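PDB 2YXL: 450aa long hypothetical fmu protein from Pyrococcus horikoshii, which probably transfers a methyl group from S-adenosyl-L-methionine to carbon 5 of a cytosine in RNA, as an archaeal relative of the bacterial Fmu/RsmB rRNA methyltransferases. Local coordinates for residues R190-K195 with K305-K310; P259-V264 with A331-L336; D337-S342 with S365-E370. All coordinates share one frame; numbering follows the deposited sequence.

Contact 1 of 3, residues R190-K195 with K305-K310; sequences RVNTLK and KRMGIK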
# COMPACT_ATOMS: atom_id res chain seq x y z
N ARG A 190 -6.75 0.36 -12.76
CA ARG A 190 -7.89 1.07 -13.32
C ARG A 190 -7.63 1.42 -14.78
O ARG A 190 -6.52 1.83 -15.13
CB ARG A 190 -8.22 2.33 -12.52
CG ARG A 190 -9.65 2.83 -12.73
CD ARG A 190 -9.90 4.19 -12.09
NE ARG A 190 -9.33 5.28 -12.87
CZ ARG A 190 -8.29 6.02 -12.50
NH1 ARG A 190 -7.69 5.82 -11.33
NH2 ARG A 190 -7.85 6.99 -13.29
N VAL A 191 -8.65 1.26 -15.61
CA VAL A 191 -8.57 1.61 -17.03
C VAL A 191 -8.96 3.08 -17.21
O VAL A 191 -10.02 3.52 -16.77
CB VAL A 191 -9.47 0.68 -17.90
CG1 VAL A 191 -9.60 1.21 -19.32
CG2 VAL A 191 -8.92 -0.73 -17.90
N ASN A 192 -8.07 3.83 -17.86
CA ASN A 192 -8.30 5.24 -18.16
C ASN A 192 -9.28 5.41 -19.31
O ASN A 192 -8.90 5.33 -20.49
CB ASN A 192 -6.96 5.93 -18.46
CG ASN A 192 -7.09 7.43 -18.72
OD1 ASN A 192 -6.19 8.05 -19.28
ND2 ASN A 192 -8.20 8.02 -18.30
N THR A 193 -10.55 5.64 -18.97
CA THR A 193 -11.63 5.78 -19.95
C THR A 193 -11.43 6.96 -20.89
O THR A 193 -11.98 6.99 -21.99
CB THR A 193 -13.01 5.93 -19.27
OG1 THR A 193 -12.97 7.03 -18.34
CG2 THR A 193 -13.39 4.66 -18.53
N LEU A 194 -10.62 7.92 -20.45
CA LEU A 194 -10.30 9.11 -21.22
C LEU A 194 -9.40 8.79 -22.42
O LEU A 194 -9.30 9.58 -23.36
CB LEU A 194 -9.63 10.12 -20.31
CG LEU A 194 -9.95 11.61 -20.45
CD1 LEU A 194 -9.90 12.27 -19.08
CD2 LEU A 194 -8.99 12.29 -21.42
N LYS A 195 -8.77 7.62 -22.39
CA LYS A 195 -7.77 7.25 -23.40
C LYS A 195 -7.93 5.83 -23.95
O LYS A 195 -7.34 5.48 -24.98
CB LYS A 195 -6.36 7.47 -22.84
CG LYS A 195 -5.27 7.68 -23.88
CD LYS A 195 -4.01 8.26 -23.26
CE LYS A 195 -3.96 9.77 -23.37
NZ LYS A 195 -3.54 10.22 -24.73
N LYS A 305 -0.08 14.08 -17.63
CA LYS A 305 0.18 14.33 -19.06
C LYS A 305 0.16 13.05 -19.90
O LYS A 305 -0.29 13.06 -21.05
CB LYS A 305 1.46 15.15 -19.26
CG LYS A 305 2.76 14.53 -18.74
CD LYS A 305 3.56 13.82 -19.84
CE LYS A 305 4.15 14.79 -20.86
NZ LYS A 305 5.18 15.70 -20.28
N ARG A 306 0.65 11.95 -19.32
CA ARG A 306 0.68 10.65 -19.99
C ARG A 306 -0.73 10.09 -20.19
O ARG A 306 -1.01 9.43 -21.19
CB ARG A 306 1.56 9.68 -19.19
CG ARG A 306 1.56 8.22 -19.65
CD ARG A 306 2.93 7.56 -19.51
NE ARG A 306 3.69 8.03 -18.35
CZ ARG A 306 3.65 7.48 -17.14
NH1 ARG A 306 2.87 6.43 -16.89
NH2 ARG A 306 4.39 7.99 -16.16
N MET A 307 -1.62 10.39 -19.24
CA MET A 307 -3.01 9.94 -19.29
C MET A 307 -3.93 10.95 -20.00
O MET A 307 -5.14 10.75 -20.07
CB MET A 307 -3.53 9.63 -17.89
CG MET A 307 -2.85 8.43 -17.23
SD MET A 307 -3.30 8.21 -15.50
CE MET A 307 -4.97 7.57 -15.65
N GLY A 308 -3.33 12.02 -20.53
CA GLY A 308 -4.07 13.01 -21.31
C GLY A 308 -4.94 13.96 -20.51
O GLY A 308 -5.81 14.63 -21.07
N ILE A 309 -4.71 14.02 -19.20
CA ILE A 309 -5.41 14.97 -18.33
C ILE A 309 -4.86 16.38 -18.57
O ILE A 309 -3.65 16.56 -18.74
CB ILE A 309 -5.24 14.60 -16.82
CG1 ILE A 309 -5.39 13.09 -16.57
CG2 ILE A 309 -6.19 15.44 -15.95
CD1 ILE A 309 -6.76 12.49 -16.86
N LYS A 310 -5.75 17.37 -18.58
CA LYS A 310 -5.37 18.75 -18.88
C LYS A 310 -6.03 19.80 -17.98
O LYS A 310 -5.82 21.00 -18.17
CB LYS A 310 -5.61 19.06 -20.36
CG LYS A 310 -7.02 18.80 -20.86
CD LYS A 310 -7.14 19.06 -22.35
CE LYS A 310 -8.56 18.83 -22.85
NZ LYS A 310 -8.68 19.16 -24.29
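R190 and N192 close around the side chain of M307, joining the end of a strand of the ferredoxin-like domain to the C-terminal end of helix 294-306 in the methyltransferase domain. That helix finishes in a Schellman motif, with G308 at its positive-phi position (phi 75°), a backbone shape that glycine adopts readily. R190 comes first: its side chain crosses that of M307 at about a right angle, and NH2 lies 3.8 Å from the M307 CE methyl. Arginine suits this buried place because its polar end is well supplied: NH2 forms a salt bridge with E279 and NH1 bonds to Q244, so the guanidinium is fixed while M307 packs against it. N192 follows, its CG anti to the backbone N (chi1 -177°), which carries the side chain out to M307; its CB is 3.8 Å from the same CE methyl. The long, unbranched methionine can thus touch both residues with its tip and also reach T275 and I242. From N192 the chain folds back in a type I turn through T193 and L194, closed by a bond from K195 N to N192 O (3.0 Å). L194 then supplies an apolar contact on the partly exposed side, CD1 standing 3.9 Å from I309 CD1, while N283 touches both residues. K195 ends the segment. Its long aliphatic chain, bent at chi3 and chi4, lays CD and CE over the last carbonyls of the helix, and CD is 3.8 Å from R306 O. K195 comes closest through its last methylene, CE, 3.6 Å from M307 C.

Contact 2 of 3, residues P259-V264 with A331-L336; sequences PGETVV and ADKVLL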
# COMPACT_ATOMS: atom_id res chain seq x y z
N PRO A 259 -18.58 17.32 -14.94
CA PRO A 259 -17.87 18.16 -15.91
C PRO A 259 -18.14 19.65 -15.71
O PRO A 259 -19.30 20.06 -15.54
CB PRO A 259 -18.45 17.70 -17.25
CG PRO A 259 -18.79 16.28 -17.02
CD PRO A 259 -19.25 16.18 -15.59
N GLY A 260 -17.08 20.46 -15.71
CA GLY A 260 -17.21 21.91 -15.57
C GLY A 260 -17.11 22.41 -14.15
O GLY A 260 -16.94 23.61 -13.92
N GLU A 261 -17.22 21.50 -13.18
CA GLU A 261 -17.14 21.86 -11.76
C GLU A 261 -15.70 22.16 -11.34
O GLU A 261 -14.75 21.75 -12.00
CB GLU A 261 -17.73 20.76 -10.88
CG GLU A 261 -19.25 20.66 -10.92
CD GLU A 261 -19.81 19.63 -9.95
OE1 GLU A 261 -20.95 19.84 -9.48
OE2 GLU A 261 -19.13 18.62 -9.65
N THR A 262 -15.56 22.89 -10.24
CA THR A 262 -14.25 23.13 -9.64
C THR A 262 -14.08 22.20 -8.44
O THR A 262 -14.84 22.27 -7.47
CB THR A 262 -14.00 24.63 -9.31
OG1 THR A 262 -12.96 24.75 -8.33
CG2 THR A 262 -15.27 25.31 -8.79
N VAL A 263 -13.09 21.32 -8.53
CA VAL A 263 -12.87 20.27 -7.54
C VAL A 263 -11.51 20.42 -6.87
O VAL A 263 -10.55 20.89 -7.49
CB VAL A 263 -13.02 18.86 -8.19
CG1 VAL A 263 -12.66 17.74 -7.22
CG2 VAL A 263 -14.44 18.66 -8.71
N VAL A 264 -11.44 20.03 -5.60
CA VAL A 264 -10.18 20.03 -4.86
C VAL A 264 -9.84 18.62 -4.37
O VAL A 264 -10.68 17.94 -3.79
CB VAL A 264 -10.21 21.01 -3.67
CG1 VAL A 264 -8.95 20.89 -2.82
CG2 VAL A 264 -10.38 22.44 -4.15
N ALA A 331 -14.91 25.65 -3.81
CA ALA A 331 -14.96 24.28 -4.34
C ALA A 331 -16.37 23.70 -4.37
O ALA A 331 -17.05 23.65 -3.34
CB ALA A 331 -14.02 23.37 -3.56
N ASP A 332 -16.79 23.26 -5.55
CA ASP A 332 -18.06 22.55 -5.74
C ASP A 332 -18.07 21.25 -4.95
O ASP A 332 -19.08 20.88 -4.36
CB ASP A 332 -18.31 22.26 -7.22
CG ASP A 332 -18.81 23.47 -7.98
OD1 ASP A 332 -18.20 23.80 -9.02
OD2 ASP A 332 -19.80 24.08 -7.54
N LYS A 333 -16.93 20.57 -4.96
CA LYS A 333 -16.71 19.40 -4.12
C LYS A 333 -15.23 19.16 -3.87
O LYS A 333 -14.39 19.41 -4.74
CB LYS A 333 -17.38 18.15 -4.70
CG LYS A 333 -17.25 17.97 -6.20
CD LYS A 333 -18.06 16.79 -6.70
CE LYS A 333 -19.56 17.07 -6.73
NZ LYS A 333 -20.23 16.71 -5.45
N VAL A 334 -14.92 18.68 -2.68
CA VAL A 334 -13.55 18.39 -2.28
C VAL A 334 -13.40 16.93 -1.85
O VAL A 334 -14.25 16.38 -1.14
CB VAL A 334 -13.03 19.36 -1.17
CG1 VAL A 334 -13.96 19.36 0.03
CG2 VAL A 334 -11.60 19.02 -0.75
N LEU A 335 -12.31 16.31 -2.29
CA LEU A 335 -11.92 15.00 -1.83
C LEU A 335 -10.76 15.13 -0.86
O LEU A 335 -9.72 15.71 -1.18
CB LEU A 335 -11.53 14.10 -3.01
CG LEU A 335 -10.82 12.77 -2.70
CD1 LEU A 335 -11.76 11.77 -2.05
CD2 LEU A 335 -10.19 12.20 -3.96
N LEU A 336 -10.95 14.59 0.35
CA LEU A 336 -9.86 14.46 1.29
C LEU A 336 -9.54 12.98 1.50
O LEU A 336 -10.10 12.32 2.39
CB LEU A 336 -10.17 15.18 2.62
CG LEU A 336 -9.13 15.14 3.76
CD1 LEU A 336 -7.71 15.48 3.28
CD2 LEU A 336 -9.55 16.06 4.90
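V264 bonds to K333 and L335 in a parallel ladder, in which V263 is paired with K333 and V264 with V334. V264 is held by both its backbone N and its backbone O: the N donates to K333 O (3.1 Å), and the O accepts from L335 N (2.8 Å). Two residues earlier, where the ladder gives way to a corner at D332, D332 N donates to T262 O in a bent bond (135°). There a side chain continues the pattern: T262 N gives a nearly straight bond (3.0 Å, 170°) to the anti lone pair of D332 OD1. Aspartate is short enough to do this, while its OD2 forms a salt bridge with K380.

Apolar contacts cover both faces. V264 and V334 lie side by side, pointing the same way, with V264 CB 3.8 Å from V334 CG2; A331 CB meets V264 CG2 at the same distance. On the other face V263 CG2 rests 3.8 Å from K333 CG, beneath L277 of helix 272-280. Beta-branched valines suit these extended, buried positions.

The charged groups gather around E261, D332 and K333. The E261 carboxylate stacks on that of D332, their planes 18° apart, and its OE2 lies 3.3 Å from K333 CE. OE2 bonds to K258 N, whereas K333 NZ bonds to L255 O. An alanine in place of E261 would probably leave K258 N without this acceptor and the K333 chain without its carboxylate neighbour.

Two adjacent parallel strands, flanked by 286-290 and 383-389, are what the centre of the Rossmann-like class I methyltransferase sheet is built from.

Contact 3 of 3, residues D337-S342 with S365-E370; sequences DAPCTS and SQLQRE. With SFG (sinefungin), chain B.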
# COMPACT_ATOMS: atom_id res chain seq x y z
N ASP A 337 -8.66 12.47 0.66
CA ASP A 337 -8.11 11.13 0.84
C ASP A 337 -6.93 11.30 1.78
O ASP A 337 -5.78 11.41 1.35
CB ASP A 337 -7.71 10.51 -0.49
CG ASP A 337 -7.22 9.08 -0.34
OD1 ASP A 337 -7.81 8.31 0.45
OD2 ASP A 337 -6.24 8.72 -1.03
N ALA A 338 -7.24 11.33 3.07
CA ALA A 338 -6.33 11.80 4.11
C ALA A 338 -5.11 10.92 4.30
O ALA A 338 -5.21 9.70 4.21
CB ALA A 338 -7.08 11.96 5.43
N PRO A 339 -3.94 11.54 4.56
CA PRO A 339 -2.79 10.77 5.00
C PRO A 339 -3.19 10.00 6.26
O PRO A 339 -3.87 10.56 7.13
CB PRO A 339 -1.74 11.84 5.33
CG PRO A 339 -2.50 13.12 5.44
CD PRO A 339 -3.62 12.98 4.46
N CYS A 340 -2.81 8.73 6.33
CA CYS A 340 -3.27 7.88 7.42
C CYS A 340 -2.26 6.79 7.75
O CYS A 340 -1.18 6.74 7.15
CB CYS A 340 -4.63 7.27 7.08
SG CYS A 340 -4.61 6.12 5.70
N THR A 341 -2.62 5.93 8.70
CA THR A 341 -1.76 4.82 9.14
C THR A 341 -1.55 3.74 8.08
O THR A 341 -0.54 3.04 8.11
CB THR A 341 -2.32 4.14 10.40
OG1 THR A 341 -3.70 3.77 10.19
CG2 THR A 341 -2.20 5.06 11.62
N SER A 342 -2.50 3.62 7.15
CA SER A 342 -2.49 2.60 6.09
C SER A 342 -2.77 1.18 6.59
O SER A 342 -2.51 0.21 5.88
CB SER A 342 -1.18 2.64 5.28
OG SER A 342 -1.23 3.62 4.26
N SER A 365 -4.43 11.16 13.41
CA SER A 365 -5.79 11.60 13.71
C SER A 365 -5.91 13.12 13.83
O SER A 365 -6.89 13.70 13.34
CB SER A 365 -6.30 10.92 14.99
OG SER A 365 -7.68 11.19 15.19
N GLN A 366 -4.93 13.76 14.46
CA GLN A 366 -4.91 15.22 14.61
C GLN A 366 -4.69 15.92 13.26
O GLN A 366 -5.31 16.95 12.99
CB GLN A 366 -3.85 15.67 15.63
CG GLN A 366 -3.96 17.15 16.05
CD GLN A 366 -2.88 17.59 17.04
OE1 GLN A 366 -3.19 18.13 18.10
NE2 GLN A 366 -1.62 17.36 16.69
N LEU A 367 -3.81 15.36 12.43
CA LEU A 367 -3.53 15.92 11.10
C LEU A 367 -4.76 15.85 10.19
O LEU A 367 -5.02 16.78 9.42
CB LEU A 367 -2.33 15.24 10.44
CG LEU A 367 -1.92 15.69 9.03
CD1 LEU A 367 -1.56 17.18 8.97
CD2 LEU A 367 -0.76 14.85 8.51
N GLN A 368 -5.51 14.76 10.30
CA GLN A 368 -6.74 14.58 9.54
C GLN A 368 -7.80 15.62 9.92
O GLN A 368 -8.49 16.15 9.05
CB GLN A 368 -7.28 13.15 9.71
CG GLN A 368 -6.41 12.08 9.06
CD GLN A 368 -6.47 10.73 9.76
OE1 GLN A 368 -7.34 10.48 10.60
NE2 GLN A 368 -5.55 9.84 9.41
N ARG A 369 -7.90 15.90 11.22
CA ARG A 369 -8.85 16.90 11.73
C ARG A 369 -8.57 18.31 11.23
O ARG A 369 -9.51 19.04 10.89
CB ARG A 369 -8.90 16.88 13.26
CG ARG A 369 -9.55 15.64 13.85
CD ARG A 369 -9.75 15.80 15.35
NE ARG A 369 -9.87 14.51 16.04
CZ ARG A 369 -10.04 14.37 17.35
NH1 ARG A 369 -10.14 13.16 17.88
NH2 ARG A 369 -10.11 15.44 18.14
N GLU A 370 -7.30 18.70 11.17
CA GLU A 370 -6.93 20.04 10.70
C GLU A 370 -6.97 20.17 9.17
O GLU A 370 -7.14 21.27 8.64
CB GLU A 370 -5.60 20.53 11.30
CG GLU A 370 -4.36 19.71 10.93
CD GLU A 370 -3.18 19.99 11.85
OE1 GLU A 370 -3.39 20.32 13.04
OE2 GLU A 370 -2.03 19.86 11.38
N SFG B . -5.09 10.49 -2.73
CA SFG B . -3.81 9.91 -3.16
C SFG B . -4.03 8.93 -4.33
O SFG B . -3.06 8.70 -5.08
OXT SFG B . -5.17 8.43 -4.46
CB SFG B . -3.11 9.22 -1.97
CG SFG B . -2.73 10.24 -0.88
CD SFG B . -1.95 9.60 0.29
NE SFG B . -2.83 8.63 0.96
C5' SFG B . -1.52 10.65 1.34
C4' SFG B . -0.76 11.87 0.77
O4' SFG B . -1.03 12.97 1.67
C3' SFG B . 0.77 11.71 0.76
O3' SFG B . 1.25 11.85 -0.59
C2' SFG B . 1.28 12.86 1.64
O2' SFG B . 2.46 13.46 1.08
C1' SFG B . 0.12 13.84 1.57
N9 SFG B . 0.05 14.82 2.69
C8 SFG B . 0.23 14.56 3.99
N7 SFG B . 0.08 15.69 4.69
C5 SFG B . -0.18 16.67 3.83
C6 SFG B . -0.42 18.04 3.97
N6 SFG B . -0.41 18.61 5.17
N1 SFG B . -0.66 18.77 2.87
C2 SFG B . -0.68 18.21 1.67
N3 SFG B . -0.45 16.91 1.50
C4 SFG B . -0.20 16.12 2.56
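P339 and Q368 join the D-A-P-C loop, which corresponds to motif IV of RNA cytosine-5 methyltransferases, to helix 361-376 beside the cofactor pocket. One hydrogen bond crosses: Q368 NE2 donates to P339 O (2.9 Å), nearly straight at 167°, in the amide plane of the glutamine and on a lone pair of the carbonyl. Glutamine is long enough to reach the loop from the helix, and a second bond from NE2 to E396 fixes its amide.

Apolar contacts flank this bond. A338 CB packs against Q368 CG, a fit for a small residue, and P339 CG touches L367 CD2 at 3.9 Å. The rigid proline ring also lies 3.4 Å, through CG, from C8 of the sinefungin adenine, with L367 CD2 close to N7 of the same base. Beyond the proline, C340 packs its CB on Q368 NE2 and lies close to C390, the predicted nucleophile.

Of the loop, D337 bonds to the ligand, which is also held by D291, A319 and residues of the 267-273 segment; its OD2 forms a salt bridge with K273 as well. With CG anti to its backbone N (chi1 -176°), D337 puts OD2 where it accepts a hydrogen bond from sinefungin N (2.7 Å).

Contact 1 is the interdomain one, binding the ferredoxin-like domain to the methyltransferase domain, whereas contacts 2 and 3 lie wholly within the latter. The segments of contacts 1 and 2 alternate along the chain, since 259-264 comes between 190-195 and 305-310; contact 3 follows both. Contacts 1 and 2 have centres about 18 Å apart, contacts 2 and 3 about 20 Å, contacts 1 and 3 about 28 Å. Strand 331-337 links the last two directly: it is paired in the sheet at contact 2 and runs into the cofactor-binding loop at contact 3, where L336 CD2 packs 4.3 Å from Q368 O. The central sheet thus delivers that loop to sinefungin.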